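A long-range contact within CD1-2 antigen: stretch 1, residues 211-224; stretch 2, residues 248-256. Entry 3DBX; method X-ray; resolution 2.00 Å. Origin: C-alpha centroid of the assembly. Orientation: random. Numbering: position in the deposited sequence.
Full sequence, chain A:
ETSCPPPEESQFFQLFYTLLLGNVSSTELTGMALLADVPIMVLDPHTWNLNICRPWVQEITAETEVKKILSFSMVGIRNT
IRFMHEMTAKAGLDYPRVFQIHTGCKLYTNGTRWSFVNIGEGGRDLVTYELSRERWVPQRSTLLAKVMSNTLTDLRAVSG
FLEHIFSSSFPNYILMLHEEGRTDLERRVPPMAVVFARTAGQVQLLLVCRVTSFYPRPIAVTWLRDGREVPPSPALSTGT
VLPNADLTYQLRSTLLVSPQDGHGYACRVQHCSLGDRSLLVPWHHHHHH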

# COMPACT_ATOMS: atom_id res chain seq x y z
N VAL A 211 14.33 12.14 -2.32
CA VAL A 211 15.12 10.97 -1.88
C VAL A 211 14.55 9.77 -2.60
O VAL A 211 13.35 9.58 -2.57
N THR A 212 15.40 9.01 -3.29
CA THR A 212 14.92 7.95 -4.18
C THR A 212 15.66 6.62 -3.90
O THR A 212 16.64 6.59 -3.16
N SER A 213 15.14 5.51 -4.43
CA SER A 213 15.89 4.25 -4.61
C SER A 213 16.08 3.39 -3.40
O SER A 213 16.81 2.39 -3.48
N PHE A 214 15.41 3.71 -2.29
CA PHE A 214 15.77 3.06 -1.03
C PHE A 214 14.90 1.89 -0.58
O PHE A 214 13.70 1.85 -0.82
N TYR A 215 15.52 0.95 0.11
CA TYR A 215 14.75 -0.14 0.70
C TYR A 215 15.53 -0.59 1.94
O TYR A 215 16.75 -0.70 1.88
N PRO A 216 14.85 -0.88 3.06
CA PRO A 216 13.42 -0.93 3.33
C PRO A 216 12.75 0.46 3.45
O PRO A 216 13.41 1.48 3.30
N ARG A 217 11.45 0.47 3.72
CA ARG A 217 10.63 1.68 3.68
C ARG A 217 10.92 2.75 4.74
O ARG A 217 10.77 3.95 4.43
N PRO A 218 11.17 2.35 6.02
CA PRO A 218 11.35 3.40 7.04
C PRO A 218 12.55 4.29 6.72
O PRO A 218 13.57 3.81 6.25
N ILE A 219 12.39 5.60 6.95
CA ILE A 219 13.46 6.57 6.64
C ILE A 219 13.13 7.87 7.37
O ILE A 219 11.95 8.12 7.71
N ALA A 220 14.15 8.67 7.68
CA ALA A 220 13.88 9.97 8.24
C ALA A 220 14.71 11.01 7.50
O ALA A 220 15.93 10.87 7.38
N VAL A 221 14.03 12.04 7.03
CA VAL A 221 14.63 13.10 6.23
C VAL A 221 14.39 14.39 6.99
O VAL A 221 13.22 14.74 7.28
N THR A 222 15.47 15.09 7.35
CA THR A 222 15.35 16.35 8.06
C THR A 222 16.12 17.45 7.32
O THR A 222 16.99 17.17 6.50
N TRP A 223 15.74 18.69 7.60
CA TRP A 223 16.43 19.84 7.07
C TRP A 223 17.30 20.38 8.14
O TRP A 223 16.93 20.36 9.30
N LEU A 224 18.49 20.84 7.76
CA LEU A 224 19.38 21.52 8.70
C LEU A 224 19.54 22.97 8.26
O LEU A 224 19.71 23.24 7.07
N THR A 248 11.34 -0.54 -4.33
CA THR A 248 12.11 0.50 -3.63
C THR A 248 11.13 1.68 -3.39
O THR A 248 9.99 1.65 -3.83
N TYR A 249 11.56 2.72 -2.68
CA TYR A 249 10.64 3.81 -2.33
C TYR A 249 11.27 5.17 -2.63
O TYR A 249 12.45 5.24 -2.88
N GLN A 250 10.45 6.23 -2.61
CA GLN A 250 10.85 7.59 -2.90
C GLN A 250 10.05 8.53 -1.97
O GLN A 250 8.93 8.25 -1.64
N LEU A 251 10.61 9.68 -1.62
CA LEU A 251 9.97 10.62 -0.69
C LEU A 251 10.50 11.99 -1.13
O LEU A 251 11.64 12.08 -1.63
N ARG A 252 9.70 13.03 -0.93
CA ARG A 252 10.11 14.41 -1.15
C ARG A 252 9.88 15.15 0.17
O ARG A 252 8.79 15.04 0.75
N SER A 253 10.88 15.90 0.66
CA SER A 253 10.68 16.79 1.81
C SER A 253 10.89 18.22 1.34
O SER A 253 11.71 18.43 0.47
N THR A 254 10.13 19.19 1.87
CA THR A 254 10.31 20.56 1.42
C THR A 254 10.33 21.52 2.58
O THR A 254 9.68 21.25 3.62
N LEU A 255 11.06 22.63 2.39
CA LEU A 255 11.18 23.68 3.40
C LEU A 255 11.01 25.03 2.72
O LEU A 255 11.76 25.35 1.79
N LEU A 256 10.04 25.82 3.17
CA LEU A 256 9.97 27.22 2.74
C LEU A 256 11.01 28.10 3.43
O LEU A 256 11.15 28.06 4.65

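Stretch 2 runs beside stretch 1 first as a sheet partner, then as a packing partner, and its side chains change role accordingly. Thr-248 (p) points sideways, its CG2 3.7 Å from Ser-213 O, where the chain turns its corner. Tyr-249 (m) gives up the most surface: its CB lies over the face of the Phe-214 ring, 3.6 Å from CE2, while its own ring takes Arg-217 CG on one face, 3.8 Å from the ring centroid. The extended all-t chi1 to chi3 of Arg-217 supplies that aliphatic cover. At the ring edge, Tyr-249 CE2 meets Tyr-215 CD2 at 3.8 Å.

Gln-250 sits sideways, its CG 3.5 Å from Thr-212 CG2. Leu-251 (t, t) shares a sheet face with Val-211 and Phe-214, and its methyls reach across to residues further along stretch 1: CD1 is 3.6 Å from Ile-219 CG2, CD2 4.1 Å from Val-221 CG2.

Beyond this point alternation sets the rule. Arg-252 and Thr-254 point away; Ser-253 and Leu-255 point toward stretch 1. Ser-253 (t) puts CB 3.8 Å from Val-221 CG1 and accepts a weak hydrogen bond from Trp-223 NE1 to its OG, 3.0 Å. Leu-255 (t, p) then sets CB over the indole face, 4.0 Å from Trp-223 CD2, so one tryptophan (m) serves a polar edge and an apolar face.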

# COMPACT_ATOMS: atom_id res chain seq x y z
CB VAL A 211 14.96 10.76 -0.37
CG1 VAL A 211 15.89 9.62 0.08
CG2 VAL A 211 15.33 12.09 0.41
CB THR A 212 15.07 8.41 -5.69
OG1 THR A 212 16.46 8.63 -5.97
CG2 THR A 212 14.38 9.75 -5.93
CB SER A 213 17.26 4.49 -5.27
OG SER A 213 17.07 4.96 -6.60
CB PHE A 214 15.88 4.08 0.11
CG PHE A 214 14.61 4.84 0.38
CD1 PHE A 214 14.37 6.03 -0.27
CD2 PHE A 214 13.71 4.39 1.33
CE1 PHE A 214 13.19 6.79 0.02
CE2 PHE A 214 12.54 5.08 1.60
CZ PHE A 214 12.27 6.28 0.93
CB TYR A 215 14.59 -1.30 -0.32
CG TYR A 215 13.73 -2.42 0.25
CD1 TYR A 215 14.30 -3.52 0.86
CD2 TYR A 215 12.34 -2.31 0.22
CE1 TYR A 215 13.50 -4.52 1.43
CE2 TYR A 215 11.53 -3.31 0.78
CZ TYR A 215 12.11 -4.41 1.38
OH TYR A 215 11.30 -5.39 1.92
CB PRO A 216 13.34 -1.73 4.64
CG PRO A 216 14.67 -1.53 5.31
CD PRO A 216 15.66 -1.38 4.18
CB ARG A 217 9.15 1.27 3.82
CG ARG A 217 8.11 2.37 3.42
CD ARG A 217 6.71 1.83 3.70
NE ARG A 217 5.65 2.62 3.06
CZ ARG A 217 5.05 3.68 3.60
NH1 ARG A 217 5.44 4.14 4.79
NH2 ARG A 217 4.07 4.31 2.94
CB PRO A 218 11.64 2.59 8.30
CG PRO A 218 10.92 1.29 8.06
CD PRO A 218 11.19 1.01 6.63
CB ILE A 219 13.56 6.82 5.09
CG1 ILE A 219 14.89 7.49 4.68
CG2 ILE A 219 12.34 7.58 4.56
CD1 ILE A 219 15.03 7.60 3.17
CB ALA A 220 14.12 10.01 9.71
CB VAL A 221 13.97 13.20 4.87
CG1 VAL A 221 14.59 14.35 4.07
CG2 VAL A 221 14.08 11.86 4.11
CB THR A 222 15.80 16.25 9.55
OG1 THR A 222 17.16 15.83 9.62
CG2 THR A 222 14.92 15.21 10.32
CB TRP A 223 15.41 20.88 6.64
CG TRP A 223 14.79 20.49 5.32
CD1 TRP A 223 13.62 19.80 5.12
CD2 TRP A 223 15.34 20.75 4.03
NE1 TRP A 223 13.41 19.61 3.78
CE2 TRP A 223 14.45 20.19 3.09
CE3 TRP A 223 16.50 21.40 3.57
CZ2 TRP A 223 14.68 20.26 1.72
CZ3 TRP A 223 16.72 21.46 2.21
CH2 TRP A 223 15.84 20.89 1.31
CB LEU A 224 20.73 20.81 8.79
CG LEU A 224 20.80 19.31 9.12
CD1 LEU A 224 22.12 18.76 8.63
CD2 LEU A 224 20.64 19.07 10.58
CB THR A 248 13.31 1.00 -4.40
OG1 THR A 248 12.88 1.50 -5.65
CG2 THR A 248 14.39 -0.10 -4.62
CB TYR A 249 10.26 3.72 -0.84
CG TYR A 249 9.47 2.47 -0.48
CD1 TYR A 249 8.08 2.45 -0.61
CD2 TYR A 249 10.12 1.32 -0.04
CE1 TYR A 249 7.35 1.33 -0.29
CE2 TYR A 249 9.39 0.16 0.28
CZ TYR A 249 8.02 0.18 0.14
OH TYR A 249 7.26 -0.91 0.46
CB GLN A 250 10.31 7.93 -4.28
CG GLN A 250 11.36 8.08 -5.26
CD GLN A 250 10.83 8.47 -6.60
OE1 GLN A 250 10.59 7.63 -7.47
NE2 GLN A 250 10.67 9.76 -6.79
CB LEU A 251 10.49 10.34 0.76
CG LEU A 251 9.95 11.08 1.98
CD1 LEU A 251 10.35 10.27 3.20
CD2 LEU A 251 10.61 12.42 2.09
CB ARG A 252 9.17 14.99 -2.20
CG ARG A 252 9.79 15.66 -3.44
CD ARG A 252 8.61 16.03 -4.44
NE ARG A 252 8.61 17.45 -4.84
CZ ARG A 252 7.89 18.42 -4.25
NH1 ARG A 252 7.11 18.15 -3.20
NH2 ARG A 252 7.96 19.66 -4.71
CB SER A 253 11.67 16.47 2.94
OG SER A 253 11.40 17.34 4.05
CB THR A 254 9.19 21.05 0.42
OG1 THR A 254 7.94 21.16 1.10
CG2 THR A 254 9.04 20.13 -0.80
CB LEU A 255 12.56 23.63 4.07
CG LEU A 255 12.84 24.65 5.19
CD1 LEU A 255 11.91 24.41 6.37
CD2 LEU A 255 14.29 24.63 5.64
CB LEU A 256 8.57 27.80 2.92
CG LEU A 256 7.51 27.17 2.01
CD1 LEU A 256 6.12 27.21 2.67
CD2 LEU A 256 7.46 27.90 0.68